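Local coordinates for BugD (Bordetella pertussis Tohama I, PDB 2F5X), which binds aspartic acid as a periplasmic solute receptor and probably delivers it for uptake, as a member of the tripartite tricarboxylate transporter receptor family, at residues M21-A26 with V50-K55. Residues are numbered along the deposited sequence; the frame is centred on the assembly and turned at random.
Sequences MVVPFA and VVVENK. With ASP (aspartic acid), chain D.
The backbone N and O of Met21 and Val23 bond to Val51, Glu53 and Lys55 in a parallel ladder of four hydrogen bonds. Met21 N donates to Val51 O, Glu53 N to Met21 O, and Lys55 N to Val23 O; the straightest is Val23 N to Glu53 O (2.8 Å, 176° at the hydrogen). CA-H...O contacts fill in between, the last from Pro24 CA to Lys55 O at 3.2 Å.

Beyond the end of strand 21-23, the side chain of Asn54 reaches the Phe25 backbone. Asn54 ND2 donates to Phe25 O at 3.0 Å, somewhat bent (150°). A chi1 of -62° sets CG beside the backbone N, and the Asn54 side chain runs alongside that of Val23. ND2 also bonds Asp32 OD1, while OD1 accepts from Arg36, so both ends of the amide are held and its flip state is fixed.

Apolar contacts line the face bearing Met21 and Val23: Met21 CB meets Val50 CG1 at 3.6 Å, and Val23 CG2 meets Val52 CG1 at 3.8 Å. Helix 30-46 packs against this face. Across the sheet, Val22 CG1 touches Lys55 CG at 4.2 Å, near helix 61-68.

Phe25 turns away from Lys55 and lays its ring against the bound aspartic acid, whose CA sits 3.4 Å above the ring centre. This is a classic beta-alpha-beta crossover, strand 19-23, helix 30-46, strand 50-54; just past the first strand's C-terminal end, Phe25 joins His81, Thr174 and others in the periplasmic binding protein's ligand pocket.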
loop_
_atom_site.group_PDB
_atom_site.type_symbol
_atom_site.label_atom_id
_atom_site.label_comp_id
_atom_site.label_asym_id
_atom_site.label_seq_id
_atom_site.Cartn_x
_atom_site.Cartn_y
_atom_site.Cartn_z
HETATM N N MSE A 21 6.568 11.249 10.853
HETATM C CA MSE A 21 6.100 10.657 9.607
HETATM C C MSE A 21 4.909 9.769 9.934
HETATM O O MSE A 21 5.046 8.749 10.609
HETATM C CB MSE A 21 7.217 9.849 8.946
HETATM C CG MSE A 21 6.735 8.778 7.965
HETATM SE SE MSE A 21 8.190 7.993 6.950
HETATM C CE MSE A 21 8.409 9.474 6.087
ATOM N N VAL A 22 3.735 10.176 9.473
ATOM C CA VAL A 22 2.510 9.423 9.729
ATOM C C VAL A 22 2.328 8.325 8.687
ATOM O O VAL A 22 2.355 8.586 7.479
ATOM C CB VAL A 22 1.278 10.369 9.748
ATOM C CG1 VAL A 22 -0.058 9.587 9.844
ATOM C CG2 VAL A 22 1.426 11.409 10.880
ATOM N N VAL A 23 2.138 7.104 9.178
ATOM C CA VAL A 23 1.789 5.941 8.368
ATOM C C VAL A 23 0.347 5.588 8.750
ATOM O O VAL A 23 0.101 5.231 9.901
ATOM C CB VAL A 23 2.728 4.759 8.714
ATOM C CG1 VAL A 23 2.220 3.444 8.114
ATOM C CG2 VAL A 23 4.135 5.055 8.231
ATOM N N PRO A 24 -0.618 5.749 7.840
ATOM C CA PRO A 24 -2.035 5.511 8.174
ATOM C C PRO A 24 -2.474 4.054 8.387
ATOM O O PRO A 24 -3.620 3.705 8.080
ATOM C CB PRO A 24 -2.769 6.119 6.972
ATOM C CG PRO A 24 -1.764 7.145 6.417
ATOM C CD PRO A 24 -0.479 6.316 6.486
ATOM N N PHE A 25 -1.586 3.226 8.934
ATOM C CA PHE A 25 -1.869 1.809 9.166
ATOM C C PHE A 25 -1.122 1.302 10.375
ATOM O O PHE A 25 -0.151 1.919 10.826
ATOM C CB PHE A 25 -1.462 0.971 7.948
ATOM C CG PHE A 25 -2.254 1.294 6.715
ATOM C CD1 PHE A 25 -3.557 0.816 6.564
ATOM C CD2 PHE A 25 -1.713 2.092 5.721
ATOM C CE1 PHE A 25 -4.303 1.134 5.440
ATOM C CE2 PHE A 25 -2.451 2.410 4.582
ATOM C CZ PHE A 25 -3.747 1.926 4.437
ATOM N N ALA A 26 -1.572 0.156 10.881
ATOM C CA ALA A 26 -0.977 -0.462 12.055
ATOM C C ALA A 26 0.511 -0.724 11.871
ATOM O O ALA A 26 0.973 -1.059 10.775
ATOM C CB ALA A 26 -1.711 -1.765 12.369
ATOM N N VAL A 50 13.691 10.970 12.031
ATOM C CA VAL A 50 12.309 10.881 11.564
ATOM C C VAL A 50 11.618 9.870 12.473
ATOM O O VAL A 50 12.108 8.748 12.633
ATOM C CB VAL A 50 12.235 10.421 10.082
ATOM C CG1 VAL A 50 10.785 10.181 9.637
ATOM C CG2 VAL A 50 12.903 11.430 9.172
ATOM N N VAL A 51 10.502 10.280 13.077
ATOM C CA VAL A 51 9.748 9.440 14.010
ATOM C C VAL A 51 8.483 8.941 13.326
ATOM O O VAL A 51 7.620 9.737 12.947
ATOM C CB VAL A 51 9.341 10.219 15.292
ATOM C CG1 VAL A 51 8.538 9.324 16.244
ATOM C CG2 VAL A 51 10.567 10.789 16.002
ATOM N N VAL A 52 8.365 7.626 13.183
ATOM C CA VAL A 52 7.187 7.040 12.541
ATOM C C VAL A 52 6.019 6.980 13.531
ATOM O O VAL A 52 6.177 6.532 14.676
ATOM C CB VAL A 52 7.494 5.643 11.938
ATOM C CG1 VAL A 52 6.222 4.959 11.441
ATOM C CG2 VAL A 52 8.518 5.761 10.805
ATOM N N GLU A 53 4.858 7.458 13.089
ATOM C CA GLU A 53 3.635 7.377 13.882
ATOM C C GLU A 53 2.603 6.580 13.108
ATOM O O GLU A 53 2.362 6.848 11.931
ATOM C CB GLU A 53 3.105 8.773 14.210
ATOM C CG GLU A 53 4.086 9.608 15.024
ATOM C CD GLU A 53 3.566 10.988 15.394
ATOM O OE1 GLU A 53 2.631 11.491 14.730
ATOM O OE2 GLU A 53 4.116 11.579 16.351
ATOM N N ASN A 54 2.006 5.595 13.765
ATOM C CA ASN A 54 1.023 4.745 13.099
ATOM C C ASN A 54 -0.377 5.183 13.456
ATOM O O ASN A 54 -0.722 5.235 14.631
ATOM C CB ASN A 54 1.260 3.280 13.465
ATOM C CG ASN A 54 2.609 2.797 13.009
ATOM O OD1 ASN A 54 3.573 2.798 13.777
ATOM N ND2 ASN A 54 2.696 2.399 11.742
ATOM N N LYS A 55 -1.174 5.524 12.446
ATOM C CA LYS A 55 -2.521 6.027 12.693
ATOM C C LYS A 55 -3.511 5.315 11.790
ATOM O O LYS A 55 -3.888 5.818 10.732
ATOM C CB LYS A 55 -2.575 7.553 12.498
ATOM C CG LYS A 55 -1.674 8.341 13.462
ATOM C CD LYS A 55 -2.135 8.197 14.926
ATOM C CE LYS A 55 -0.987 8.404 15.927
ATOM N NZ LYS A 55 -0.475 7.140 16.576
HETATM N N ASP D . -0.384 -0.799 3.304
HETATM C CA ASP D . -1.313 -1.154 4.418
HETATM C C ASP D . -0.566 -1.393 5.721
HETATM O O ASP D . -1.068 -2.096 6.618
HETATM C CB ASP D . -2.134 -2.385 4.059
HETATM C CG ASP D . -3.082 -2.132 2.915
HETATM O OD1 ASP D . -3.640 -3.124 2.391
HETATM O OD2 ASP D . -3.327 -0.975 2.485
HETATM O OXT ASP D . 0.545 -0.879 5.857
#